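Clan CA, family C40, NlpC/P60 superfamily cysteine peptidase (Trichomonas vaginalis, PDB 6BIO) probably acts as a cysteine peptidase that cleaves bacterial peptidoglycan. Local coordinates at residues Y59-A64 with W74-L80; A158-K163 with G239-G243. All coordinates share one frame; numbering follows the deposited sequence.

Contact 1. Residues Y59-A64 with W74-L80; sequences YENGFA and WISKDSL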
loop_
_atom_site.group_PDB
_atom_site.type_symbol
_atom_site.label_atom_id
_atom_site.label_comp_id
_atom_site.label_asym_id
_atom_site.label_seq_id
_atom_site.Cartn_x
_atom_site.Cartn_y
_atom_site.Cartn_z
ATOM N N TYR A 59 3.420 9.109 -17.993
ATOM C CA TYR A 59 3.429 8.091 -19.030
ATOM C C TYR A 59 4.562 8.395 -20.004
ATOM O O TYR A 59 4.846 9.562 -20.299
ATOM C CB TYR A 59 2.117 8.095 -19.824
ATOM C CG TYR A 59 0.898 7.806 -19.004
ATOM C CD1 TYR A 59 0.214 8.807 -18.338
ATOM C CD2 TYR A 59 0.427 6.505 -18.878
ATOM C CE1 TYR A 59 -0.931 8.535 -17.587
ATOM C CE2 TYR A 59 -0.672 6.228 -18.141
ATOM C CZ TYR A 59 -1.347 7.224 -17.475
ATOM O OH TYR A 59 -2.488 6.916 -16.760
ATOM N N GLU A 60 5.166 7.345 -20.556
ATOM C CA GLU A 60 6.207 7.503 -21.563
ATOM C C GLU A 60 6.347 6.199 -22.334
ATOM O O GLU A 60 6.373 5.124 -21.733
ATOM C CB GLU A 60 7.555 7.831 -20.892
ATOM C CG GLU A 60 8.669 8.244 -21.773
ATOM C CD GLU A 60 9.855 8.774 -20.935
ATOM O OE1 GLU A 60 10.557 7.973 -20.268
ATOM O OE2 GLU A 60 10.076 10.011 -20.920
ATOM N N ASN A 61 6.471 6.306 -23.660
ATOM C CA ASN A 61 6.813 5.160 -24.505
ATOM C C ASN A 61 5.902 3.964 -24.289
ATOM O O ASN A 61 6.338 2.811 -24.359
ATOM C CB ASN A 61 8.261 4.744 -24.284
ATOM C CG ASN A 61 9.203 5.837 -24.567
ATOM O OD1 ASN A 61 9.013 6.595 -25.516
ATOM N ND2 ASN A 61 10.247 5.949 -23.738
ATOM N N GLY A 62 4.624 4.231 -24.040
ATOM C CA GLY A 62 3.665 3.163 -23.856
ATOM C C GLY A 62 3.549 2.634 -22.445
ATOM O O GLY A 62 2.752 1.719 -22.211
ATOM N N PHE A 63 4.321 3.165 -21.508
ATOM C CA PHE A 63 4.288 2.732 -20.122
ATOM C C PHE A 63 3.734 3.820 -19.218
ATOM O O PHE A 63 3.902 5.014 -19.471
ATOM C CB PHE A 63 5.711 2.413 -19.646
ATOM C CG PHE A 63 6.324 1.187 -20.278
ATOM C CD1 PHE A 63 6.108 -0.079 -19.745
ATOM C CD2 PHE A 63 7.160 1.299 -21.370
ATOM C CE1 PHE A 63 6.677 -1.180 -20.297
ATOM C CE2 PHE A 63 7.719 0.187 -21.954
ATOM C CZ PHE A 63 7.474 -1.057 -21.420
ATOM N N ALA A 64 3.137 3.386 -18.127
ATOM C CA ALA A 64 2.823 4.236 -16.994
ATOM C C ALA A 64 3.927 4.085 -15.951
ATOM O O ALA A 64 4.338 2.959 -15.635
ATOM C CB ALA A 64 1.497 3.828 -16.352
ATOM N N TRP A 74 7.649 0.823 -13.920
ATOM C CA TRP A 74 6.958 1.129 -15.164
ATOM C C TRP A 74 6.205 -0.112 -15.612
ATOM O O TRP A 74 6.778 -1.208 -15.645
ATOM C CB TRP A 74 7.962 1.513 -16.235
ATOM C CG TRP A 74 8.724 2.762 -15.966
ATOM C CD1 TRP A 74 9.832 2.905 -15.171
ATOM C CD2 TRP A 74 8.443 4.073 -16.488
ATOM N NE1 TRP A 74 10.255 4.214 -15.171
ATOM C CE2 TRP A 74 9.442 4.937 -16.005
ATOM C CE3 TRP A 74 7.466 4.585 -17.341
ATOM C CZ2 TRP A 74 9.487 6.281 -16.342
ATOM C CZ3 TRP A 74 7.500 5.939 -17.680
ATOM C CH2 TRP A 74 8.493 6.775 -17.173
ATOM N N ILE A 75 4.934 0.061 -15.959
ATOM C CA ILE A 75 4.051 -1.000 -16.416
ATOM C C ILE A 75 3.304 -0.547 -17.665
ATOM O O ILE A 75 3.052 0.637 -17.864
ATOM C CB ILE A 75 3.008 -1.447 -15.329
ATOM C CG1 ILE A 75 2.123 -0.277 -14.864
ATOM C CG2 ILE A 75 3.749 -2.112 -14.186
ATOM C CD1 ILE A 75 1.073 -0.714 -13.881
ATOM N N SER A 76 2.897 -1.489 -18.502
ATOM C CA SER A 76 2.194 -1.107 -19.725
ATOM C C SER A 76 0.996 -0.235 -19.393
ATOM O O SER A 76 0.226 -0.567 -18.493
ATOM C CB SER A 76 1.711 -2.365 -20.418
ATOM O OG SER A 76 0.915 -2.017 -21.532
ATOM N N LYS A 77 0.811 0.853 -20.160
ATOM C CA LYS A 77 -0.271 1.782 -19.865
ATOM C C LYS A 77 -1.641 1.140 -19.972
ATOM O O LYS A 77 -2.589 1.644 -19.358
ATOM C CB LYS A 77 -0.169 3.049 -20.705
ATOM C CG LYS A 77 -0.445 2.908 -22.142
ATOM C CD LYS A 77 -0.459 4.323 -22.774
ATOM C CE LYS A 77 -0.337 4.251 -24.283
ATOM N NZ LYS A 77 -0.948 3.043 -24.896
ATOM N N ASP A 78 -1.782 0.044 -20.709
ATOM C CA ASP A 78 -3.091 -0.588 -20.811
ATOM C C ASP A 78 -3.400 -1.503 -19.648
ATOM O O ASP A 78 -4.480 -2.087 -19.619
ATOM C CB ASP A 78 -3.185 -1.380 -22.107
ATOM C CG ASP A 78 -2.879 -0.533 -23.294
ATOM O OD1 ASP A 78 -3.477 0.554 -23.358
ATOM O OD2 ASP A 78 -2.040 -0.948 -24.136
ATOM N N SER A 79 -2.512 -1.598 -18.668
ATOM C CA SER A 79 -2.744 -2.477 -17.525
ATOM C C SER A 79 -3.386 -1.799 -16.330
ATOM O O SER A 79 -3.593 -2.463 -15.309
ATOM C CB SER A 79 -1.442 -3.130 -17.054
ATOM O OG SER A 79 -0.569 -2.180 -16.403
ATOM N N LEU A 80 -3.690 -0.507 -16.400
ATOM C CA LEU A 80 -4.285 0.205 -15.279
ATOM C C LEU A 80 -5.254 1.242 -15.824
ATOM O O LEU A 80 -5.219 1.600 -17.014
ATOM C CB LEU A 80 -3.230 0.843 -14.381
ATOM C CG LEU A 80 -2.592 2.138 -14.814
ATOM C CD1 LEU A 80 -1.636 2.572 -13.747
ATOM C CD2 LEU A 80 -1.785 1.997 -16.076
HETATM O O HOH W 1 -4.362 4.904 -17.467
HETATM O O HOH W 2 1.472 0.235 -23.976
#
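Trp74 lies alongside the backbone of the 59-64 hairpin and meets it with the benzo side of its indole. Its CE3 is 3.6 Å from CB of Phe63, which comes in at the ring edge. Trp74 CZ3 also touches CB of Glu60, at 3.7 Å. The Glu60 carboxylate is turned almost parallel to the indole, with the planes 6° apart. Its OE1 is hydrogen-bonded to Ser37, and the indole also stacks with His65. The Phe63 ring turns to the neighbouring strand, where Phe63 CD1 approaches Ile75 C at 3.5 Å. Three antiparallel strands meet here in what is probably an SH3-like barrel. A type I' turn from Glu60 to Phe63 joins the first two, and strand 71-76 is the third. Ala64 and Ile75 form a hydrogen-bonded pair: Ala64 N to Ile75 O is 2.8 Å and Ile75 N to Ala64 O is 3.0 Å. Lys77 N bonds to Gly62 O, tilted 24° from the carbonyl plane. A water also donates to that oxygen. Lys77 has its CG between the backbone N and the carbonyl carbon (chi1 70°), which puts CG 3.4 Å from Gly62 O. The Tyr59 ring crosses the lysine at about a right angle, with Lys77 CB near the ring plane at its edge. Tyr59 OH bonds to Glu82. On the inner side, Ala64 CB meets CD2 of Leu80 at 3.8 Å, and Leu80 also packs on Val54 and Ile56.

Contact 2. Residues A158-K163 with G239-G243; sequences AANLVK and GMYVG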
loop_
_atom_site.group_PDB
_atom_site.type_symbol
_atom_site.label_atom_id
_atom_site.label_comp_id
_atom_site.label_asym_id
_atom_site.label_seq_id
_atom_site.Cartn_x
_atom_site.Cartn_y
_atom_site.Cartn_z
ATOM N N ALA A 158 -2.526 -2.769 9.117
ATOM C CA ALA A 158 -2.236 -3.931 8.285
ATOM C C ALA A 158 -2.890 -5.181 8.856
ATOM O O ALA A 158 -3.438 -5.999 8.103
ATOM C CB ALA A 158 -0.736 -4.109 8.173
ATOM N N ALA A 159 -2.861 -5.335 10.184
ATOM C CA ALA A 159 -3.500 -6.469 10.840
ATOM C C ALA A 159 -4.999 -6.453 10.592
ATOM O O ALA A 159 -5.601 -7.499 10.324
ATOM C CB ALA A 159 -3.206 -6.429 12.338
ATOM N N ASN A 160 -5.637 -5.277 10.673
ATOM C CA ASN A 160 -7.056 -5.214 10.317
ATOM C C ASN A 160 -7.269 -5.656 8.865
ATOM O O ASN A 160 -8.204 -6.414 8.564
ATOM C CB ASN A 160 -7.630 -3.820 10.541
ATOM C CG ASN A 160 -9.072 -3.720 9.991
ATOM O OD1 ASN A 160 -10.034 -4.271 10.563
ATOM N ND2 ASN A 160 -9.228 -3.024 8.876
ATOM N N LEU A 161 -6.433 -5.171 7.941
ATOM C CA LEU A 161 -6.630 -5.517 6.527
ATOM C C LEU A 161 -6.578 -7.027 6.289
ATOM O O LEU A 161 -7.410 -7.555 5.550
ATOM C CB LEU A 161 -5.605 -4.780 5.659
ATOM C CG LEU A 161 -5.995 -3.323 5.417
ATOM C CD1 LEU A 161 -4.795 -2.444 5.128
ATOM C CD2 LEU A 161 -7.002 -3.232 4.268
ATOM N N VAL A 162 -5.606 -7.742 6.886
ATOM C CA VAL A 162 -5.602 -9.187 6.653
ATOM C C VAL A 162 -6.804 -9.858 7.302
ATOM O O VAL A 162 -7.305 -10.856 6.769
ATOM C CB VAL A 162 -4.274 -9.886 7.000
ATOM C CG1 VAL A 162 -3.137 -9.351 6.170
ATOM C CG2 VAL A 162 -3.967 -9.781 8.502
ATOM N N LYS A 163 -7.303 -9.338 8.429
ATOM C CA LYS A 163 -8.519 -9.902 9.016
ATOM C C LYS A 163 -9.689 -9.815 8.058
ATOM O O LYS A 163 -10.531 -10.699 8.064
ATOM C CB LYS A 163 -8.863 -9.223 10.341
ATOM C CG LYS A 163 -7.879 -9.544 11.446
ATOM C CD LYS A 163 -8.160 -8.728 12.703
ATOM C CE LYS A 163 -7.033 -8.896 13.694
ATOM N NZ LYS A 163 -7.355 -8.241 15.022
ATOM N N GLY A 239 3.517 -15.096 7.193
ATOM C CA GLY A 239 2.240 -14.669 7.740
ATOM C C GLY A 239 2.409 -13.355 8.473
ATOM O O GLY A 239 3.519 -12.861 8.618
ATOM N N MET A 240 1.290 -12.767 8.907
ATOM C CA MET A 240 1.303 -11.451 9.552
ATOM C C MET A 240 0.844 -11.589 11.003
ATOM O O MET A 240 -0.244 -12.095 11.263
ATOM C CB MET A 240 0.380 -10.456 8.836
ATOM C CG MET A 240 0.469 -9.080 9.411
ATOM S SD MET A 240 -0.590 -7.881 8.621
ATOM C CE MET A 240 0.098 -7.840 6.977
ATOM N N TYR A 241 1.666 -11.123 11.935
ATOM C CA TYR A 241 1.291 -11.132 13.341
ATOM C C TYR A 241 0.094 -10.209 13.532
ATOM O O TYR A 241 0.073 -9.095 13.000
ATOM C CB TYR A 241 2.480 -10.673 14.198
ATOM C CG TYR A 241 2.250 -10.923 15.667
ATOM C CD1 TYR A 241 2.278 -12.218 16.176
ATOM C CD2 TYR A 241 2.031 -9.885 16.529
ATOM C CE1 TYR A 241 2.049 -12.460 17.510
ATOM C CE2 TYR A 241 1.783 -10.116 17.869
ATOM C CZ TYR A 241 1.802 -11.417 18.360
ATOM O OH TYR A 241 1.561 -11.682 19.718
ATOM N N VAL A 242 -0.875 -10.647 14.337
ATOM C CA VAL A 242 -2.050 -9.831 14.596
ATOM C C VAL A 242 -2.338 -9.684 16.087
ATOM O O VAL A 242 -3.408 -9.206 16.469
ATOM C CB VAL A 242 -3.283 -10.354 13.847
ATOM C CG1 VAL A 242 -3.053 -10.262 12.339
ATOM C CG2 VAL A 242 -3.623 -11.771 14.254
ATOM N N GLY A 243 -1.394 -10.070 16.932
ATOM C CA GLY A 243 -1.526 -9.900 18.367
ATOM C C GLY A 243 -2.036 -11.149 19.047
ATOM O O GLY A 243 -2.521 -12.089 18.422
HETATM O O HOH W 3 -4.685 -7.210 15.683
#
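Helix 158-163 crosses strand 239-243 at -109°, with the segment axes 8.3 Å apart at their closest and the CA atoms of Ala159 and Val242 nearest each other. This is helix-on-sheet packing in the papain-like NlpC/P60 fold, where the helix lies against one face of the antiparallel sheet. The strand offers Met240 and Val242 to the helix, while the CB of Tyr241 points away from it. Met240 runs straight out from the strand, with CG anti to the backbone N (chi1 -175°), and bends only at its last torsion. Met240 SD therefore arrives beside the first turn of the segment, 3.5 Å from Ala158 O and 3.8 Å from Ala158 CB. That carbonyl oxygen already accepts the helix bond from Val162 N. The terminal CE of Met240 turns to Val162 and touches its CG1 at 3.7 Å. Met186 and Tyr190 of helix 182-191 also pack on Met240. Ile248 of the next strand packs against both Val162 and Val242. Val242 and Gly243 together face Gln246, a classic beta bulge. In the conformer described, one of two for Lys163, the extended chain runs past Val242. Val242 uses one branch for two partners: its CG1 meets Ala159 CB at 3.8 Å and Val162 CG2 at 4.0 Å.

In the fold
From the N terminus, the chain first builds a probably SH3-like region, and contact 1 closes early. Its segments are 10 residues apart, so it ties the 63-68 and 71-76 hairpin together and reaches back to the end of strand 53-60. The chain then completes the bacterial SH3 domain and enters the peptidase part through helix 154-163. Contact 2 closes a much longer loop of 75 residues, which includes helix 182-191, and brings that first helix onto strand 237-243 of the other sheet. The two contacts are in series and neither nests nor crosses. They lie on opposite sides of the chain's centre, with their nearest atoms about 19 Å apart.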